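Local coordinates for p800 reaction center core protein (Heliobacterium modesticaldum, PDB 5V8K) that forms one half of a homodimeric photosynthetic reaction centre, holding the bacteriochlorophylls of light capture and charge separation and contributing ligands to a 4Fe-4S cluster, at residues F274-V279 with Y442-F447; A194-E197 with A202-S205; V331-A336 with A382-G387. All coordinates share one frame; numbering follows the deposited sequence.

Contact 1: residues F274-V279 with Y442-F447; sequences FWIGGV and YLAIFF. With GBF (Bacteriochlorophyll g), chain T.
In the transmembrane helix bundle of this type I reaction centre, built like the PsaA/PsaB core of photosystem I, I276 of helix 258-291 meets A444 and I445 of helix 437-447. The join is small, has no hydrogen bond, and its side-chain contacts are apolar. I276 is the single side chain on its segment to reach across, and it does so with both branches. The CD1 end of the longer branch lies 3.6 Å from A444 O, on the backbone of the facing helix. The short branch, CG2, fits between two methyl groups, A444 CB at 3.9 Å and I445 CD1 at 3.7 Å. I445 supplies that methyl through a bent chain: chi2 of -67° swings CD1 round to the I276 side, and the two isoleucines pass each other at a slant. I445 also touches C583 and F587 of helix 575-599, while Y442 packs on Y542 of the second subunit.

A different side of helix 258-291 belongs to a bacteriochlorophyll g pocket. W275, with CG anti to its own N (chi1 -178°), sets the indole edge that runs from NE1 to CZ2 beside the vinyl group of the pigment. CZ2 comes within 3.3 Å of CBB, which lies near the indole plane, and NE1 is 3.4 Å from CAB. Replacing W275 with an alanine would probably leave this vinyl group without the indole edge beside it, open a gap beside L389 and M396 of helix 376-401, and set the vinyl freer to turn. One helical turn further on, V279 turns one methyl, CG2, to the pigment pyrrole that carries this vinyl, 3.6 Å from C1B.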
loop_
_atom_site.group_PDB
_atom_site.type_symbol
_atom_site.label_atom_id
_atom_site.label_comp_id
_atom_site.label_asym_id
_atom_site.label_seq_id
_atom_site.Cartn_x
_atom_site.Cartn_y
_atom_site.Cartn_z
ATOM N N PHE A 274 -2.304 -11.914 -20.922
ATOM C CA PHE A 274 -1.988 -12.985 -21.871
ATOM C C PHE A 274 -0.507 -12.976 -22.256
ATOM O O PHE A 274 0.063 -14.033 -22.526
ATOM C CB PHE A 274 -2.853 -12.883 -23.126
ATOM C CG PHE A 274 -4.199 -13.551 -22.999
ATOM C CD1 PHE A 274 -4.310 -14.912 -23.183
ATOM C CD2 PHE A 274 -5.341 -12.822 -22.686
ATOM C CE1 PHE A 274 -5.537 -15.544 -23.054
ATOM C CE2 PHE A 274 -6.556 -13.455 -22.551
ATOM C CZ PHE A 274 -6.654 -14.817 -22.743
ATOM N N TRP A 275 0.121 -11.800 -22.302
ATOM C CA TRP A 275 1.547 -11.715 -22.593
ATOM C C TRP A 275 2.344 -12.445 -21.520
ATOM O O TRP A 275 3.183 -13.294 -21.812
ATOM C CB TRP A 275 1.954 -10.235 -22.664
ATOM C CG TRP A 275 3.378 -9.903 -22.998
ATOM C CD1 TRP A 275 4.205 -10.537 -23.885
ATOM C CD2 TRP A 275 4.134 -8.818 -22.446
ATOM N NE1 TRP A 275 5.444 -9.906 -23.911
ATOM C CE2 TRP A 275 5.412 -8.840 -23.039
ATOM C CE3 TRP A 275 3.850 -7.828 -21.503
ATOM C CZ2 TRP A 275 6.403 -7.905 -22.707
ATOM C CZ3 TRP A 275 4.820 -6.922 -21.171
ATOM C CH2 TRP A 275 6.088 -6.959 -21.775
ATOM N N ILE A 276 2.062 -12.129 -20.260
ATOM C CA ILE A 276 2.848 -12.677 -19.172
ATOM C C ILE A 276 2.497 -14.135 -18.952
ATOM O O ILE A 276 3.383 -14.967 -18.772
ATOM C CB ILE A 276 2.654 -11.827 -17.908
ATOM C CG1 ILE A 276 3.262 -10.443 -18.146
ATOM C CG2 ILE A 276 3.272 -12.519 -16.692
ATOM C CD1 ILE A 276 2.883 -9.387 -17.137
ATOM N N GLY A 277 1.203 -14.477 -18.979
ATOM C CA GLY A 277 0.818 -15.873 -18.856
ATOM C C GLY A 277 1.257 -16.717 -20.030
ATOM O O GLY A 277 1.592 -17.889 -19.864
ATOM N N GLY A 278 1.263 -16.149 -21.231
ATOM C CA GLY A 278 1.775 -16.893 -22.370
ATOM C C GLY A 278 3.254 -17.186 -22.245
ATOM O O GLY A 278 3.712 -18.301 -22.537
ATOM N N VAL A 279 4.030 -16.189 -21.822
ATOM C CA VAL A 279 5.461 -16.397 -21.617
ATOM C C VAL A 279 5.695 -17.415 -20.505
ATOM O O VAL A 279 6.607 -18.247 -20.592
ATOM C CB VAL A 279 6.153 -15.047 -21.340
ATOM C CG1 VAL A 279 7.614 -15.233 -20.901
ATOM C CG2 VAL A 279 6.100 -14.203 -22.612
ATOM N N TYR A 442 4.566 -14.345 -11.024
ATOM C CA TYR A 442 3.854 -13.395 -10.170
ATOM C C TYR A 442 4.526 -12.037 -10.205
ATOM O O TYR A 442 3.845 -11.000 -10.196
ATOM C CB TYR A 442 3.784 -13.881 -8.720
ATOM C CG TYR A 442 3.170 -15.220 -8.500
ATOM C CD1 TYR A 442 1.974 -15.577 -9.106
ATOM C CD2 TYR A 442 3.789 -16.151 -7.687
ATOM C CE1 TYR A 442 1.439 -16.810 -8.923
ATOM C CE2 TYR A 442 3.236 -17.423 -7.479
ATOM C CZ TYR A 442 2.037 -17.740 -8.099
ATOM O OH TYR A 442 1.472 -19.014 -7.964
ATOM N N LEU A 443 5.878 -12.017 -10.159
ATOM C CA LEU A 443 6.568 -10.749 -10.070
ATOM C C LEU A 443 6.357 -9.946 -11.346
ATOM O O LEU A 443 6.236 -8.721 -11.303
ATOM C CB LEU A 443 8.078 -10.989 -9.789
ATOM C CG LEU A 443 8.985 -9.801 -9.481
ATOM C CD1 LEU A 443 8.455 -9.015 -8.259
ATOM C CD2 LEU A 443 10.447 -10.181 -9.244
ATOM N N ALA A 444 6.302 -10.615 -12.495
ATOM C CA ALA A 444 6.023 -9.880 -13.722
ATOM C C ALA A 444 4.614 -9.275 -13.692
ATOM O O ALA A 444 4.410 -8.131 -14.124
ATOM C CB ALA A 444 6.229 -10.776 -14.932
ATOM N N ILE A 445 3.642 -9.999 -13.121
ATOM C CA ILE A 445 2.296 -9.449 -12.954
ATOM C C ILE A 445 2.342 -8.172 -12.120
ATOM O O ILE A 445 1.703 -7.173 -12.455
ATOM C CB ILE A 445 1.357 -10.491 -12.319
ATOM C CG1 ILE A 445 1.172 -11.732 -13.240
ATOM C CG2 ILE A 445 0.021 -9.845 -11.965
ATOM C CD1 ILE A 445 0.408 -11.436 -14.562
ATOM N N PHE A 446 3.057 -8.212 -10.990
ATOM C CA PHE A 446 3.235 -7.039 -10.126
ATOM C C PHE A 446 3.865 -5.885 -10.896
ATOM O O PHE A 446 3.389 -4.747 -10.839
ATOM C CB PHE A 446 4.158 -7.370 -8.937
ATOM C CG PHE A 446 3.516 -8.145 -7.824
ATOM C CD1 PHE A 446 2.436 -7.639 -7.141
ATOM C CD2 PHE A 446 4.040 -9.362 -7.429
ATOM C CE1 PHE A 446 1.836 -8.377 -6.072
ATOM C CE2 PHE A 446 3.461 -10.117 -6.387
ATOM C CZ PHE A 446 2.346 -9.613 -5.713
ATOM N N PHE A 447 5.003 -6.150 -11.543
ATOM C CA PHE A 447 5.745 -5.116 -12.264
ATOM C C PHE A 447 4.922 -4.508 -13.407
ATOM O O PHE A 447 5.150 -3.353 -13.803
ATOM C CB PHE A 447 7.046 -5.718 -12.829
ATOM C CG PHE A 447 8.204 -5.853 -11.817
ATOM C CD1 PHE A 447 8.016 -5.722 -10.451
ATOM C CD2 PHE A 447 9.478 -6.107 -12.272
ATOM C CE1 PHE A 447 9.094 -5.855 -9.554
ATOM C CE2 PHE A 447 10.558 -6.247 -11.372
ATOM C CZ PHE A 447 10.348 -6.108 -10.016
HETATM MG MG GBF T . 7.826 -14.766 -27.260
HETATM C CHA GBF T . 8.627 -18.071 -28.124
HETATM C CHB GBF T . 9.451 -15.182 -24.411
HETATM C CHC GBF T . 7.421 -11.394 -26.945
HETATM C CHD GBF T . 6.191 -14.549 -30.491
HETATM N NA GBF T . 8.820 -16.271 -26.449
HETATM C C1A GBF T . 9.132 -17.509 -26.838
HETATM C C2A GBF T . 10.118 -18.308 -26.062
HETATM C C3A GBF T . 9.887 -17.570 -24.739
HETATM C C4A GBF T . 9.350 -16.262 -25.230
HETATM C CMA GBF T . 8.873 -18.244 -23.821
HETATM C CAA GBF T . 11.540 -18.255 -26.670
HETATM C CBA GBF T . 12.207 -16.883 -26.581
HETATM C CGA GBF T . 13.617 -16.990 -27.121
HETATM O O1A GBF T . 14.361 -17.883 -26.727
HETATM O O2A GBF T . 14.206 -15.744 -27.579
HETATM N NB GBF T . 8.534 -13.405 -25.910
HETATM C C1B GBF T . 9.046 -13.776 -24.712
HETATM C C2B GBF T . 9.275 -12.637 -23.977
HETATM C C3B GBF T . 8.726 -11.586 -24.691
HETATM C C4B GBF T . 8.147 -12.129 -25.862
HETATM C CMB GBF T . 9.998 -12.570 -22.648
HETATM C CAB GBF T . 8.842 -10.214 -24.180
HETATM C CBB GBF T . 8.670 -9.084 -24.829
HETATM N NC GBF T . 7.006 -13.333 -28.470
HETATM C C1C GBF T . 6.889 -12.041 -28.173
HETATM C C2C GBF T . 6.150 -11.041 -28.993
HETATM C C3C GBF T . 5.917 -12.079 -29.986
HETATM C C4C GBF T . 6.364 -13.353 -29.661
HETATM C CMC GBF T . 4.827 -10.675 -28.272
HETATM C CAC GBF T . 5.179 -11.769 -31.227
HETATM C CBC GBF T . 4.724 -10.361 -31.520
HETATM N ND GBF T . 7.469 -15.868 -28.915
HETATM C C1D GBF T . 6.825 -15.811 -30.078
HETATM C C2D GBF T . 6.721 -17.111 -31.045
HETATM C C3D GBF T . 7.479 -17.850 -30.130
HETATM C C4D GBF T . 7.896 -17.194 -28.932
HETATM C CMD GBF T . 6.118 -17.410 -32.368
HETATM C CAD GBF T . 8.091 -19.197 -30.114
HETATM O OBD GBF T . 7.895 -20.238 -30.826
HETATM C CBD GBF T . 8.728 -19.405 -28.763
HETATM C CGD GBF T . 8.016 -20.396 -27.887
HETATM O O1D GBF T . 7.116 -20.080 -27.126
HETATM O O2D GBF T . 8.355 -21.786 -27.919
HETATM C CED GBF T . 7.243 -22.681 -27.936
HETATM C C1 GBF T . 15.610 -15.519 -27.675
HETATM C C2 GBF T . 15.798 -14.033 -27.496
HETATM C C3 GBF T . 15.568 -13.156 -28.485
HETATM C C4 GBF T . 15.124 -13.611 -29.843
HETATM C C5 GBF T . 15.756 -11.678 -28.229
#

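Contact 2: residues A194-E197 with A202-S205; sequences AFFE and AVLS. With GBF (Bacteriochlorophyll g), chain S.
F196 and V203 bring together the loop ahead of transmembrane helix 200-224 and the first turn of that helix, so that the chain folds back on itself beside a bacteriochlorophyll g. No hydrogen bond links the two segments directly, and the contact rests on apolar packing. A202 CB is met by both phenylalanines, at 3.8 Å from F196 CD1 and, more loosely, at 4.1 Å from F195 CE2. V203 CG2 turns to the loop backbone and sits 3.6 Å from F196 O. The other branch of V203 goes to the pigment: with CG1 anti to the backbone N (chi1 175°), it lies 3.7 Å from the methine carbon CHD.

The aromatic contacts centre on F196. Its ring has F195 CZ over one face, 3.5 Å above its plane and displaced toward the rim, and the macrocycle carbon CHC over the opposite face. F196 is thereby held between a neighbouring ring and a pigment. F195 also meets F302 edge-to-face and packs on F285 of helix 258-291.

The polar interactions lead out of the two segments. E197 is tied through OE2 to G114 N, while the carbon of its carboxylate, CD, rests against CBC of the pigment. The magnesium has no protein side chain from either segment as its ligand. A water binds it instead at 2.4 Å, and this water donates a hydrogen bond of 2.7 Å to V203 O.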
loop_
_atom_site.group_PDB
_atom_site.type_symbol
_atom_site.label_atom_id
_atom_site.label_comp_id
_atom_site.label_asym_id
_atom_site.label_seq_id
_atom_site.Cartn_x
_atom_site.Cartn_y
_atom_site.Cartn_z
ATOM N N ALA A 194 8.157 -27.950 -36.824
ATOM C CA ALA A 194 7.678 -29.316 -36.644
ATOM C C ALA A 194 7.504 -29.651 -35.172
ATOM O O ALA A 194 6.601 -30.417 -34.811
ATOM C CB ALA A 194 8.637 -30.309 -37.294
ATOM N N PHE A 195 8.326 -29.062 -34.303
ATOM C CA PHE A 195 8.251 -29.405 -32.889
ATOM C C PHE A 195 6.917 -29.018 -32.272
ATOM O O PHE A 195 6.524 -29.603 -31.260
ATOM C CB PHE A 195 9.399 -28.754 -32.115
ATOM C CG PHE A 195 9.182 -27.288 -31.793
ATOM C CD1 PHE A 195 9.495 -26.296 -32.723
ATOM C CD2 PHE A 195 8.691 -26.900 -30.554
ATOM C CE1 PHE A 195 9.298 -24.959 -32.424
ATOM C CE2 PHE A 195 8.493 -25.565 -30.252
ATOM C CZ PHE A 195 8.790 -24.597 -31.185
ATOM N N PHE A 196 6.199 -28.049 -32.852
ATOM C CA PHE A 196 4.918 -27.647 -32.264
ATOM C C PHE A 196 3.945 -28.822 -32.174
ATOM O O PHE A 196 3.210 -28.940 -31.187
ATOM C CB PHE A 196 4.287 -26.492 -33.048
ATOM C CG PHE A 196 4.892 -25.151 -32.745
ATOM C CD1 PHE A 196 4.756 -24.577 -31.485
ATOM C CD2 PHE A 196 5.597 -24.452 -33.723
ATOM C CE1 PHE A 196 5.313 -23.341 -31.209
ATOM C CE2 PHE A 196 6.157 -23.206 -33.446
ATOM C CZ PHE A 196 6.019 -22.656 -32.192
ATOM N N GLU A 197 3.928 -29.711 -33.178
ATOM C CA GLU A 197 3.035 -30.868 -33.092
ATOM C C GLU A 197 3.346 -31.734 -31.874
ATOM O O GLU A 197 2.476 -32.503 -31.437
ATOM C CB GLU A 197 3.108 -31.731 -34.365
ATOM C CG GLU A 197 2.847 -30.971 -35.678
ATOM C CD GLU A 197 1.390 -31.028 -36.164
ATOM O OE1 GLU A 197 1.167 -30.806 -37.372
ATOM O OE2 GLU A 197 0.475 -31.282 -35.352
ATOM N N ALA A 202 3.476 -25.753 -26.066
ATOM C CA ALA A 202 4.170 -24.817 -26.944
ATOM C C ALA A 202 3.173 -24.061 -27.808
ATOM O O ALA A 202 3.257 -22.833 -27.929
ATOM C CB ALA A 202 5.206 -25.529 -27.811
ATOM N N VAL A 203 2.228 -24.783 -28.417
ATOM C CA VAL A 203 1.155 -24.146 -29.194
ATOM C C VAL A 203 0.387 -23.162 -28.325
ATOM O O VAL A 203 0.157 -22.014 -28.710
ATOM C CB VAL A 203 0.222 -25.208 -29.792
ATOM C CG1 VAL A 203 -0.968 -24.549 -30.513
ATOM C CG2 VAL A 203 1.016 -26.065 -30.808
ATOM N N LEU A 204 -0.000 -23.594 -27.131
ATOM C CA LEU A 204 -0.782 -22.745 -26.255
ATOM C C LEU A 204 -0.036 -21.462 -25.941
ATOM O O LEU A 204 -0.621 -20.368 -25.988
ATOM C CB LEU A 204 -1.116 -23.506 -24.981
ATOM C CG LEU A 204 -1.717 -22.625 -23.882
ATOM C CD1 LEU A 204 -3.039 -22.049 -24.338
ATOM C CD2 LEU A 204 -1.905 -23.415 -22.622
ATOM N N SER A 205 1.267 -21.577 -25.638
ATOM C CA SER A 205 2.073 -20.411 -25.316
ATOM C C SER A 205 2.058 -19.407 -26.455
ATOM O O SER A 205 1.853 -18.207 -26.244
ATOM C CB SER A 205 3.508 -20.845 -25.005
ATOM O OG SER A 205 4.364 -19.706 -24.902
HETATM MG MG GBF S . -0.828 -21.136 -33.561
HETATM C CHA GBF S . -4.273 -20.334 -33.244
HETATM C CHB GBF S . -0.197 -17.939 -33.974
HETATM C CHC GBF S . 2.305 -22.167 -34.646
HETATM C CHD GBF S . -1.943 -24.503 -34.084
HETATM N NA GBF S . -1.970 -19.499 -33.569
HETATM C C1A GBF S . -3.248 -19.239 -33.219
HETATM C C2A GBF S . -3.710 -17.800 -33.038
HETATM C C3A GBF S . -2.408 -17.115 -33.473
HETATM C C4A GBF S . -1.473 -18.267 -33.691
HETATM C CMA GBF S . -2.585 -16.342 -34.779
HETATM C CAA GBF S . -4.137 -17.352 -31.631
HETATM C CBA GBF S . -4.249 -15.835 -31.418
HETATM C CGA GBF S . -5.361 -15.298 -32.270
HETATM O O1A GBF S . -5.113 -14.667 -33.287
HETATM O O2A GBF S . -6.649 -15.935 -32.128
HETATM N NB GBF S . 0.856 -20.154 -34.092
HETATM C C1B GBF S . 0.954 -18.833 -34.246
HETATM C C2B GBF S . 2.292 -18.521 -34.482
HETATM C C3B GBF S . 2.977 -19.728 -34.665
HETATM C C4B GBF S . 1.998 -20.721 -34.524
HETATM C CMB GBF S . 2.830 -17.121 -34.534
HETATM C CAB GBF S . 4.433 -19.955 -34.930
HETATM C CBB GBF S . 5.404 -19.052 -34.963
HETATM N NC GBF S . -0.044 -22.924 -34.236
HETATM C C1C GBF S . 1.238 -23.179 -34.545
HETATM C C2C GBF S . 1.803 -24.517 -34.909
HETATM C C3C GBF S . 0.452 -25.072 -34.686
HETATM C C4C GBF S . -0.540 -24.166 -34.325
HETATM C CMC GBF S . 2.263 -24.536 -36.364
HETATM C CAC GBF S . 0.138 -26.509 -34.840
HETATM C CBC GBF S . 1.181 -27.541 -35.228
HETATM N ND GBF S . -2.539 -22.214 -33.702
HETATM C C1D GBF S . -2.942 -23.467 -33.810
HETATM C C2D GBF S . -4.474 -23.925 -33.689
HETATM C C3D GBF S . -4.812 -22.587 -33.477
HETATM C C4D GBF S . -3.768 -21.615 -33.470
HETATM C CMD GBF S . -5.200 -25.232 -33.800
HETATM C CAD GBF S . -6.069 -21.855 -33.167
HETATM O OBD GBF S . -7.311 -22.209 -33.153
HETATM C CBD GBF S . -5.735 -20.392 -33.046
HETATM C CGD GBF S . -6.370 -19.546 -34.126
HETATM O O1D GBF S . -7.081 -18.575 -33.880
HETATM O O2D GBF S . -6.137 -19.868 -35.516
HETATM C CED GBF S . -6.510 -18.926 -36.518
HETATM C C1 GBF S . -7.710 -15.706 -33.063
HETATM C C2 GBF S . -8.486 -14.443 -32.751
HETATM C C3 GBF S . -9.757 -14.429 -32.302
HETATM C C4 GBF S . -10.559 -15.659 -32.056
HETATM C C5 GBF S . -10.467 -13.133 -32.047
HETATM C C6 GBF S . -11.199 -12.749 -33.337
HETATM C C7 GBF S . -11.781 -11.366 -33.169
HETATM C C8 GBF S . -12.071 -10.576 -34.211
HETATM C C9 GBF S . -11.783 -11.078 -35.595
HETATM C C10 GBF S . -12.632 -9.189 -33.943
HETATM C C11 GBF S . -13.827 -8.770 -34.808
HETATM C C12 GBF S . -15.019 -9.500 -34.257
HETATM C C13 GBF S . -16.026 -8.947 -33.546
HETATM C C14 GBF S . -17.099 -9.902 -33.084
HETATM C C15 GBF S . -16.146 -7.460 -33.208
HETATM O O HOH W 1 -0.602 -21.265 -31.225
#

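Contact 3: residues V331-A336 with A382-G387; sequences VSYGIA and AHAIAG. With GBF (Bacteriochlorophyll g), chain Z.
A single water spans Y333 and A384, accepting a hydrogen bond from Y333 OH at 2.6 Å and donating one to A384 O, also at 2.6 Å. It fixes the far end of the tyrosine, whose ring meanwhile brings CE1 to within 3.6 Å of A384 CB. The tyrosine is thus joined to the alanine by a direct CE1 contact and by the water bridge. Y333 also packs on Q450 and P454 of helix 449-459.

S332 lies closer to the facing backbone. Its hydroxyl, placed between N and carbonyl carbon by a chi1 of 63°, bonds back within its own helix to P328 O, and this same OG packs 3.4 Å from A384 CA. S332 CB takes a place beside H383 CB, 3.8 Å away. Small residues at this meeting point suit a close helix pair: helices 311-344 and 376-401, two members of the transmembrane bundle of the type I reaction centre fold, run roughly antiparallel here, with segment axes 8.5 Å apart and inclined at 139°.

H383 looks beyond the helix pair to a bacteriochlorophyll g, for which it is the axial ligand. NE2 binds the magnesium at 2.5 Å, and the imidazole comes to the macrocycle with its edge. The other ring nitrogen, ND1, is hydrogen-bonded to F379 O one turn earlier in the helix, a second-shell bond that sets the rotation of the ring and is likely to make NE2 a stronger donor to the metal. Alanines on the same helix line the pigment either side of H383 in sequence: A382 CB touches the ester methyl CED, and A386 CB lies 3.5 Å from the methyl CMA.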
loop_
_atom_site.group_PDB
_atom_site.type_symbol
_atom_site.label_atom_id
_atom_site.label_comp_id
_atom_site.label_asym_id
_atom_site.label_seq_id
_atom_site.Cartn_x
_atom_site.Cartn_y
_atom_site.Cartn_z
ATOM N N VAL A 331 14.995 8.809 -17.083
ATOM C CA VAL A 331 14.683 10.028 -17.818
ATOM C C VAL A 331 13.257 10.506 -17.505
ATOM O O VAL A 331 13.044 11.680 -17.168
ATOM C CB VAL A 331 14.883 9.785 -19.327
ATOM C CG1 VAL A 331 14.292 10.880 -20.130
ATOM C CG2 VAL A 331 16.386 9.678 -19.674
ATOM N N SER A 332 12.267 9.592 -17.589
ATOM C CA SER A 332 10.857 9.959 -17.434
ATOM C C SER A 332 10.546 10.343 -15.986
ATOM O O SER A 332 10.080 11.452 -15.728
ATOM C CB SER A 332 9.942 8.813 -17.912
ATOM O OG SER A 332 10.084 7.628 -17.141
ATOM N N TYR A 333 10.866 9.475 -15.020
ATOM C CA TYR A 333 10.531 9.761 -13.634
ATOM C C TYR A 333 11.431 10.849 -13.058
ATOM O O TYR A 333 11.008 11.613 -12.187
ATOM C CB TYR A 333 10.575 8.471 -12.808
ATOM C CG TYR A 333 9.394 7.533 -13.099
ATOM C CD1 TYR A 333 9.353 6.770 -14.257
ATOM C CD2 TYR A 333 8.319 7.445 -12.235
ATOM C CE1 TYR A 333 8.260 5.946 -14.550
ATOM C CE2 TYR A 333 7.213 6.607 -12.521
ATOM C CZ TYR A 333 7.212 5.871 -13.675
ATOM O OH TYR A 333 6.163 5.064 -13.982
ATOM N N GLY A 334 12.675 10.952 -13.515
ATOM C CA GLY A 334 13.503 12.035 -13.045
ATOM C C GLY A 334 13.023 13.392 -13.534
ATOM O O GLY A 334 12.934 14.357 -12.763
ATOM N N ILE A 335 12.718 13.493 -14.827
ATOM C CA ILE A 335 12.158 14.739 -15.340
ATOM C C ILE A 335 10.858 15.080 -14.625
ATOM O O ILE A 335 10.631 16.236 -14.229
ATOM C CB ILE A 335 11.943 14.667 -16.859
ATOM C CG1 ILE A 335 13.276 14.796 -17.593
ATOM C CG2 ILE A 335 11.031 15.817 -17.332
ATOM C CD1 ILE A 335 13.148 14.483 -19.061
ATOM N N ALA A 336 9.956 14.090 -14.491
ATOM C CA ALA A 336 8.636 14.394 -13.953
ATOM C C ALA A 336 8.732 14.742 -12.483
ATOM O O ALA A 336 7.891 15.492 -11.981
ATOM C CB ALA A 336 7.667 13.221 -14.159
ATOM N N ALA A 382 5.567 8.289 -22.680
ATOM C CA ALA A 382 6.063 7.219 -23.523
ATOM C C ALA A 382 7.348 6.594 -22.961
ATOM O O ALA A 382 7.525 5.371 -23.018
ATOM C CB ALA A 382 6.278 7.749 -24.937
ATOM N N HIS A 383 8.242 7.394 -22.388
ATOM C CA HIS A 383 9.421 6.784 -21.774
ATOM C C HIS A 383 9.082 6.054 -20.485
ATOM O O HIS A 383 9.759 5.086 -20.142
ATOM C CB HIS A 383 10.505 7.824 -21.558
ATOM C CG HIS A 383 11.135 8.255 -22.831
ATOM N ND1 HIS A 383 10.579 9.220 -23.639
ATOM C CD2 HIS A 383 12.234 7.805 -23.475
ATOM C CE1 HIS A 383 11.323 9.366 -24.719
ATOM N NE2 HIS A 383 12.354 8.544 -24.627
ATOM N N ALA A 384 8.039 6.469 -19.766
ATOM C CA ALA A 384 7.673 5.737 -18.560
ATOM C C ALA A 384 7.043 4.378 -18.907
ATOM O O ALA A 384 7.284 3.373 -18.231
ATOM C CB ALA A 384 6.722 6.585 -17.715
ATOM N N ILE A 385 6.245 4.342 -19.966
ATOM C CA ILE A 385 5.626 3.119 -20.444
ATOM C C ILE A 385 6.662 2.189 -21.072
ATOM O O ILE A 385 6.686 0.987 -20.796
ATOM C CB ILE A 385 4.507 3.479 -21.440
ATOM C CG1 ILE A 385 3.412 4.201 -20.685
ATOM C CG2 ILE A 385 3.950 2.252 -22.174
ATOM C CD1 ILE A 385 2.414 4.892 -21.586
ATOM N N ALA A 386 7.483 2.704 -21.974
ATOM C CA ALA A 386 8.598 1.909 -22.496
ATOM C C ALA A 386 9.454 1.331 -21.364
ATOM O O ALA A 386 9.784 0.139 -21.356
ATOM C CB ALA A 386 9.449 2.766 -23.414
ATOM N N GLY A 387 9.815 2.162 -20.394
ATOM C CA GLY A 387 10.586 1.664 -19.255
ATOM C C GLY A 387 9.834 0.612 -18.451
ATOM O O GLY A 387 10.423 -0.371 -17.986
HETATM MG MG GBF Z . 13.448 7.316 -26.452
HETATM C CHA GBF Z . 10.921 8.480 -28.528
HETATM C CHB GBF Z . 11.894 4.472 -26.021
HETATM C CHC GBF Z . 16.350 6.253 -24.873
HETATM C CHD GBF Z . 15.199 10.356 -27.276
HETATM N NA GBF Z . 11.754 6.620 -27.112
HETATM C C1A GBF Z . 10.853 7.070 -28.001
HETATM C C2A GBF Z . 9.522 6.397 -27.964
HETATM C C3A GBF Z . 9.969 5.062 -27.398
HETATM C C4A GBF Z . 11.285 5.414 -26.783
HETATM C CMA GBF Z . 8.948 4.546 -26.380
HETATM C CAA GBF Z . 8.756 6.232 -29.287
HETATM C CBA GBF Z . 9.680 5.760 -30.408
HETATM C CGA GBF Z . 8.972 5.877 -31.739
HETATM O O1A GBF Z . 8.331 6.870 -32.045
HETATM O O2A GBF Z . 9.279 4.915 -32.777
HETATM N NB GBF Z . 14.017 5.591 -25.531
HETATM C C1B GBF Z . 13.261 4.489 -25.457
HETATM C C2B GBF Z . 13.969 3.481 -24.825
HETATM C C3B GBF Z . 15.226 4.020 -24.532
HETATM C C4B GBF Z . 15.203 5.340 -24.986
HETATM C CMB GBF Z . 13.414 2.101 -24.580
HETATM C CAB GBF Z . 16.402 3.393 -23.883
HETATM C CBB GBF Z . 16.568 2.131 -23.587
HETATM N NC GBF Z . 15.301 8.113 -26.185
HETATM C C1C GBF Z . 16.315 7.583 -25.511
HETATM C C2C GBF Z . 17.596 8.269 -25.225
HETATM C C3C GBF Z . 17.135 9.406 -26.004
HETATM C C4C GBF Z . 15.852 9.310 -26.497
HETATM C CMC GBF Z . 17.576 8.571 -23.739
HETATM C CAC GBF Z . 17.959 10.625 -26.205
HETATM C CBC GBF Z . 19.367 10.746 -25.663
HETATM N ND GBF Z . 13.282 8.941 -27.622
HETATM C C1D GBF Z . 13.875 10.112 -27.818
HETATM C C2D GBF Z . 13.184 11.309 -28.633
HETATM C C3D GBF Z . 12.059 10.495 -28.796
HETATM C C4D GBF Z . 12.093 9.178 -28.263
HETATM C CMD GBF Z . 13.583 12.702 -28.997
HETATM C CAD GBF Z . 10.710 10.660 -29.373
HETATM O OBD GBF Z . 10.158 11.529 -30.131
HETATM C CBD GBF Z . 9.959 9.385 -29.195
HETATM C CGD GBF Z . 8.759 9.598 -28.332
HETATM O O1D GBF Z . 8.817 10.037 -27.199
HETATM O O2D GBF Z . 7.461 9.311 -28.847
HETATM C CED GBF Z . 6.358 9.697 -28.024
HETATM C C1 GBF Z . 8.902 5.204 -34.117
HETATM C C2 GBF Z . 8.785 3.936 -34.940
HETATM C C3 GBF Z . 9.837 3.383 -35.563
HETATM C C4 GBF Z . 11.211 3.975 -35.482
HETATM C C5 GBF Z . 9.631 2.122 -36.358
HETATM O O HOH W 2 6.597 3.123 -15.694
#

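In the fold
Contacts 1 and 2 touch directly: S205 OG of contact 2 is 2.8 Å from G278 O of contact 1, a probable hydrogen bond between helices 200-224 and 258-291, although the contact centres are about 20 Å apart. They also share the bacteriochlorophyll g beside W275 and V279, which F196 and A202 touch as well. Contact 2 packs on a second such pigment, with water on its magnesium, and contact 3 on a third, ligated by histidine. Contact 3, about 21 Å from contact 1 between centres, falls in the sequence between the two segments of contact 1. Contacts 2 and 3 are well separated, with centres about 37 Å apart.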